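Local coordinates for protein D-aminoacyl-tRNA deacylase (Archaeoglobus fulgidus, PDB 1YQE) that probably hydrolyses D-aminoacyl-tRNAs to free tRNA and D-amino acids, which counteracts the toxicity of the mischarged tRNAs, at residues Tyr221-Glu224 and His225-Ala228; Ala228-Leu231 and Val232-Val235. All coordinates share one frame; numbering follows the deposited sequence.

Contact 1. Residues Tyr221-Glu224 and His225-Ala228; sequences YTFE and HLTA
L226 folds back over T222, and its CG comes to 3.3 Å from T222 O. T222 OG1 lies 3.7 Å from L226 CG, with both methyls of the leucine only slightly farther off. The threonine hydroxyl is itself hydrogen-bonded to the carbonyl of A219, which ties it to the chain just before the turn. The CD1 methyl of L226 also lies at the edge of the F223 ring, near its plane, 4.2 Å from F223 CD1. The leucine reaches both neighbours because its CG stands anti to its own carbonyl carbon (chi1 -66°). Beneath this packing run two overlapping turns: H225 N bonds to T222 O at 2.9 Å, and L226 N bonds to F223 O at 3.3 Å.

The outer side is looser. E224 and H225 are exposed, and E224 OE1 stays 6.2 Å from H225 NE2, too far for a direct bond. On the imidazole, ND1 and the hydroxyl of Y107 share a weak hydrogen bond. Shortening L226 to alanine would remove both methyls and is likely to leave a gap beside T222 OG1 and the F223 ring and to lose the touch on I257 of helix 252-265. The chemistry thus divides in two: main-chain amides satisfy the carbonyls of T222 and F223 within the turn, while F223 and L226, touching V254 and I257 respectively, hold the turn to a neighbouring helix by apolar contact.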
ATOM      1  N   TYR A 221      -8.882  -0.203 -16.306  1.00 14.06           N
ATOM      2  CA  TYR A 221      -8.493  -1.331 -17.159  1.00 15.85           C
ATOM      3  C   TYR A 221      -8.910  -2.691 -16.591  1.00 17.55           C
ATOM      4  O   TYR A 221      -8.813  -3.714 -17.270  1.00 16.79           O
ATOM      5  CB  TYR A 221      -6.980  -1.302 -17.474  1.00 18.07           C
ATOM      6  CG  TYR A 221      -6.034  -1.559 -16.317  1.00 20.34           C
ATOM      7  CD1 TYR A 221      -5.910  -2.832 -15.761  1.00 21.17           C
ATOM      8  CD2 TYR A 221      -5.249  -0.530 -15.787  1.00 21.00           C
ATOM      9  CE1 TYR A 221      -5.032  -3.079 -14.707  1.00 23.80           C
ATOM     10  CE2 TYR A 221      -4.364  -0.767 -14.729  1.00 22.80           C
ATOM     11  CZ  TYR A 221      -4.263  -2.046 -14.194  1.00 23.50           C
ATOM     12  OH  TYR A 221      -3.401  -2.301 -13.147  1.00 24.21           O
ATOM     13  N   THR A 222      -9.403  -2.699 -15.356  1.00 17.69           N
ATOM     14  CA  THR A 222      -9.845  -3.940 -14.721  1.00 17.81           C
ATOM     15  C   THR A 222     -11.366  -4.147 -14.792  1.00 17.76           C
ATOM     16  O   THR A 222     -11.856  -5.236 -14.478  1.00 18.07           O
ATOM     17  CB  THR A 222      -9.460  -3.969 -13.224  1.00 17.15           C
ATOM     18  OG1 THR A 222     -10.300  -3.056 -12.503  1.00 15.65           O
ATOM     19  CG2 THR A 222      -8.010  -3.565 -13.036  1.00 16.76           C
ATOM     20  N   PHE A 223     -12.103  -3.116 -15.207  1.00 19.20           N
ATOM     21  CA  PHE A 223     -13.570  -3.181 -15.263  1.00 18.79           C
ATOM     22  C   PHE A 223     -14.188  -4.457 -15.836  1.00 20.15           C
ATOM     23  O   PHE A 223     -15.068  -5.051 -15.215  1.00 16.68           O
ATOM     24  CB  PHE A 223     -14.153  -1.989 -16.039  1.00 21.72           C
ATOM     25  CG  PHE A 223     -14.052  -0.664 -15.321  1.00 20.62           C
ATOM     26  CD1 PHE A 223     -13.615  -0.589 -14.003  1.00 20.52           C
ATOM     27  CD2 PHE A 223     -14.413   0.514 -15.976  1.00 20.22           C
ATOM     28  CE1 PHE A 223     -13.537   0.638 -13.343  1.00 19.95           C
ATOM     29  CE2 PHE A 223     -14.340   1.748 -15.328  1.00 20.04           C
ATOM     30  CZ  PHE A 223     -13.901   1.809 -14.009  1.00 20.00           C
ATOM     31  N   GLU A 224     -13.737  -4.862 -17.018  1.00 20.31           N
ATOM     32  CA  GLU A 224     -14.272  -6.045 -17.690  1.00 22.15           C
ATOM     33  C   GLU A 224     -14.035  -7.364 -16.968  1.00 21.12           C
ATOM     34  O   GLU A 224     -14.739  -8.346 -17.211  1.00 22.76           O
ATOM     35  CB  GLU A 224     -13.698  -6.162 -19.103  1.00 24.38           C
ATOM     36  CG  GLU A 224     -14.032  -5.017 -20.043  1.00 28.55           C
ATOM     37  CD  GLU A 224     -13.394  -3.700 -19.629  1.00 30.02           C
ATOM     38  OE1 GLU A 224     -12.276  -3.726 -19.069  1.00 27.63           O
ATOM     39  OE2 GLU A 224     -14.009  -2.640 -19.882  1.00 31.48           O
ATOM     40  N   HIS A 225     -13.047  -7.392 -16.083  1.00 20.41           N
ATOM     41  CA  HIS A 225     -12.721  -8.608 -15.354  1.00 19.20           C
ATOM     42  C   HIS A 225     -13.225  -8.630 -13.919  1.00 17.32           C
ATOM     43  O   HIS A 225     -13.109  -9.644 -13.235  1.00 15.62           O
ATOM     44  CB  HIS A 225     -11.209  -8.831 -15.375  1.00 22.07           C
ATOM     45  CG  HIS A 225     -10.678  -9.209 -16.723  1.00 27.61           C
ATOM     46  ND1 HIS A 225     -10.927 -10.434 -17.305  1.00 30.32           N
ATOM     47  CD2 HIS A 225      -9.920  -8.519 -17.608  1.00 30.61           C
ATOM     48  CE1 HIS A 225     -10.342 -10.485 -18.489  1.00 29.49           C
ATOM     49  NE2 HIS A 225      -9.725  -9.335 -18.696  1.00 32.61           N
ATOM     50  N   LEU A 226     -13.780  -7.511 -13.463  1.00 17.63           N
ATOM     51  CA  LEU A 226     -14.305  -7.433 -12.105  1.00 17.27           C
ATOM     52  C   LEU A 226     -15.668  -8.102 -12.038  1.00 18.40           C
ATOM     53  O   LEU A 226     -16.427  -8.072 -13.003  1.00 20.76           O
ATOM     54  CB  LEU A 226     -14.474  -5.977 -11.669  1.00 17.52           C
ATOM     55  CG  LEU A 226     -13.271  -5.054 -11.494  1.00 19.14           C
ATOM     56  CD1 LEU A 226     -13.791  -3.651 -11.201  1.00 15.72           C
ATOM     57  CD2 LEU A 226     -12.376  -5.546 -10.354  1.00 18.80           C
ATOM     58  N   THR A 227     -15.971  -8.712 -10.897  1.00 17.71           N
ATOM     59  CA  THR A 227     -17.269  -9.339 -10.681  1.00 17.99           C
ATOM     60  C   THR A 227     -17.776  -8.799  -9.350  1.00 17.81           C
ATOM     61  O   THR A 227     -16.995  -8.281  -8.554  1.00 17.50           O
ATOM     62  CB  THR A 227     -17.172 -10.872 -10.584  1.00 17.13           C
ATOM     63  OG1 THR A 227     -16.322 -11.231  -9.489  1.00 18.29           O
ATOM     64  CG2 THR A 227     -16.618 -11.455 -11.884  1.00 18.07           C
ATOM     65  N   ALA A 228     -19.075  -8.905  -9.111  1.00 18.91           N
ATOM     66  CA  ALA A 228     -19.632  -8.425  -7.861  1.00 19.11           C
ATOM     67  C   ALA A 228     -19.005  -9.186  -6.694  1.00 19.88           C
ATOM     68  O   ALA A 228     -18.713  -8.597  -5.656  1.00 18.22           O
ATOM     69  CB  ALA A 228     -21.143  -8.601  -7.855  1.00 21.23           C
TER

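Contact 2. Residues Ala228-Leu231 and Val232-Val235; sequences AEFL and VKAV
V232 sits one turn beyond A228 and E229, and its two methyls meet different partners. CG2 lies 3.3 Å from A228 O, the carbonyl that also accepts the V232 amide. CG1, anti to the backbone N (chi1 165°), points to the glutamate. E229 leaves the helix with CG likewise anti to its own N, then bends at chi2 (48°), and this bend brings OE2 to 4.0 Å from V232 CB, a carboxylate oxygen beside an aliphatic branch.

The next pair differs in character. K233 runs extended for two torsions before turning at chi3 (-72°), and its NZ comes obliquely to the F230 ring, 4.2 Å from F230 CE1; at this distance and angle it is a loose approach, not a cation-pi contact. At the root of the lysine, CB rests 3.3 Å from F230 O. V235 places CG2 3.5 Å from L231 O, repeating one turn later the valine-over-carbonyl contact of V232. Four regular i to i+4 bonds, from V232 N to A228 O (3.0 Å) through V235 N to L231 O (2.9 Å), fix the spacing behind these contacts.

The exposed E229 and K233 contrast with the buried L231, A234 and V235, while F230 is covered by loop residues V97 and L109. L231 touches V258 and A261 of helix 252-265 as well as F218 and V194 on two strands, and V235 touches V192. Such a split into polar and apolar faces is that of an amphipathic helix packed on a parallel beta-sheet, here the connecting helix of a beta-alpha-beta crossover between strands 212-218 and 242-245.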
ATOM      1  N   ALA A 228     -19.075  -8.905  -9.111  1.00 18.91           N
ATOM      2  CA  ALA A 228     -19.632  -8.425  -7.861  1.00 19.11           C
ATOM      3  C   ALA A 228     -19.005  -9.186  -6.694  1.00 19.88           C
ATOM      4  O   ALA A 228     -18.713  -8.597  -5.656  1.00 18.22           O
ATOM      5  CB  ALA A 228     -21.143  -8.601  -7.855  1.00 21.23           C
ATOM      6  N   GLU A 229     -18.779 -10.489  -6.871  1.00 20.98           N
ATOM      7  CA  GLU A 229     -18.197 -11.298  -5.802  1.00 22.41           C
ATOM      8  C   GLU A 229     -16.743 -10.934  -5.514  1.00 21.39           C
ATOM      9  O   GLU A 229     -16.302 -10.971  -4.364  1.00 20.40           O
ATOM     10  CB  GLU A 229     -18.317 -12.792  -6.128  1.00 27.26           C
ATOM     11  CG  GLU A 229     -17.770 -13.704  -5.033  1.00 33.55           C
ATOM     12  CD  GLU A 229     -18.264 -13.322  -3.636  1.00 38.17           C
ATOM     13  OE1 GLU A 229     -19.496 -13.251  -3.427  1.00 39.27           O
ATOM     14  OE2 GLU A 229     -17.412 -13.096  -2.744  1.00 40.15           O
ATOM     15  N   PHE A 230     -15.992 -10.586  -6.553  1.00 18.87           N
ATOM     16  CA  PHE A 230     -14.606 -10.198  -6.357  1.00 17.32           C
ATOM     17  C   PHE A 230     -14.579  -8.900  -5.549  1.00 15.65           C
ATOM     18  O   PHE A 230     -13.758  -8.741  -4.647  1.00 16.53           O
ATOM     19  CB  PHE A 230     -13.906  -9.975  -7.697  1.00 17.95           C
ATOM     20  CG  PHE A 230     -12.421  -9.778  -7.575  1.00 19.34           C
ATOM     21  CD1 PHE A 230     -11.594 -10.840  -7.231  1.00 20.58           C
ATOM     22  CD2 PHE A 230     -11.851  -8.525  -7.785  1.00 20.72           C
ATOM     23  CE1 PHE A 230     -10.219 -10.662  -7.098  1.00 21.15           C
ATOM     24  CE2 PHE A 230     -10.478  -8.334  -7.653  1.00 20.16           C
ATOM     25  CZ  PHE A 230      -9.662  -9.402  -7.311  1.00 21.69           C
ATOM     26  N   LEU A 231     -15.472  -7.970  -5.877  1.00 15.74           N
ATOM     27  CA  LEU A 231     -15.527  -6.707  -5.148  1.00 17.08           C
ATOM     28  C   LEU A 231     -15.902  -6.933  -3.686  1.00 17.43           C
ATOM     29  O   LEU A 231     -15.406  -6.237  -2.802  1.00 16.89           O
ATOM     30  CB  LEU A 231     -16.520  -5.741  -5.801  1.00 17.51           C
ATOM     31  CG  LEU A 231     -16.040  -5.099  -7.108  1.00 18.47           C
ATOM     32  CD1 LEU A 231     -17.102  -4.124  -7.618  1.00 20.24           C
ATOM     33  CD2 LEU A 231     -14.722  -4.366  -6.869  1.00 16.65           C
ATOM     34  N   VAL A 232     -16.775  -7.903  -3.428  1.00 17.41           N
ATOM     35  CA  VAL A 232     -17.166  -8.206  -2.052  1.00 18.49           C
ATOM     36  C   VAL A 232     -15.949  -8.720  -1.287  1.00 18.98           C
ATOM     37  O   VAL A 232     -15.746  -8.376  -0.118  1.00 18.08           O
ATOM     38  CB  VAL A 232     -18.287  -9.268  -2.000  1.00 19.79           C
ATOM     39  CG1 VAL A 232     -18.422  -9.821  -0.586  1.00 19.71           C
ATOM     40  CG2 VAL A 232     -19.602  -8.645  -2.445  1.00 18.99           C
ATOM     41  N   LYS A 233     -15.138  -9.541  -1.952  1.00 16.78           N
ATOM     42  CA  LYS A 233     -13.928 -10.077  -1.342  1.00 18.24           C
ATOM     43  C   LYS A 233     -12.963  -8.944  -0.992  1.00 17.35           C
ATOM     44  O   LYS A 233     -12.325  -8.960   0.059  1.00 15.66           O
ATOM     45  CB  LYS A 233     -13.215 -11.045  -2.293  1.00 20.39           C
ATOM     46  CG  LYS A 233     -11.816 -11.419  -1.807  1.00 22.28           C
ATOM     47  CD  LYS A 233     -10.900 -11.914  -2.931  1.00 27.16           C
ATOM     48  CE  LYS A 233     -11.284 -13.295  -3.425  1.00 30.05           C
ATOM     49  NZ  LYS A 233     -10.254 -13.846  -4.357  1.00 30.97           N
ATOM     50  N   ALA A 234     -12.847  -7.971  -1.891  1.00 15.17           N
ATOM     51  CA  ALA A 234     -11.961  -6.833  -1.671  1.00 16.27           C
ATOM     52  C   ALA A 234     -12.435  -6.002  -0.476  1.00 15.56           C
ATOM     53  O   ALA A 234     -11.640  -5.615   0.380  1.00 13.90           O
ATOM     54  CB  ALA A 234     -11.911  -5.962  -2.923  1.00 12.97           C
ATOM     55  N   VAL A 235     -13.731  -5.725  -0.435  1.00 16.01           N
ATOM     56  CA  VAL A 235     -14.312  -4.941   0.651  1.00 18.23           C
ATOM     57  C   VAL A 235     -14.105  -5.616   2.007  1.00 18.11           C
ATOM     58  O   VAL A 235     -13.639  -4.985   2.955  1.00 18.31           O
ATOM     59  CB  VAL A 235     -15.823  -4.702   0.405  1.00 17.01           C
ATOM     60  CG1 VAL A 235     -16.533  -4.322   1.699  1.00 16.02           C
ATOM     61  CG2 VAL A 235     -16.001  -3.596  -0.623  1.00 16.18           C
TER

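Overall arrangement
From the N terminus, the chain leaves edge strand 212-218, passes the turn of contact 1 and enters helix 228-238, whose first two turns form contact 2. Neither contact closes a long loop, since each joins residues that follow one another directly; they do not cross, but run end to end through the shared A228, with centres about 11 Å apart. The junction is marked by T227, the N-cap residue, whose OG1 takes the hydrogen bond of F230 N. Both contacts lean on helix 252-265, through I257, which L226 and L231 both touch. Together they join helices 228-238 and 252-265 to the four-stranded parallel sheet, of which strand 212-218 is an edge.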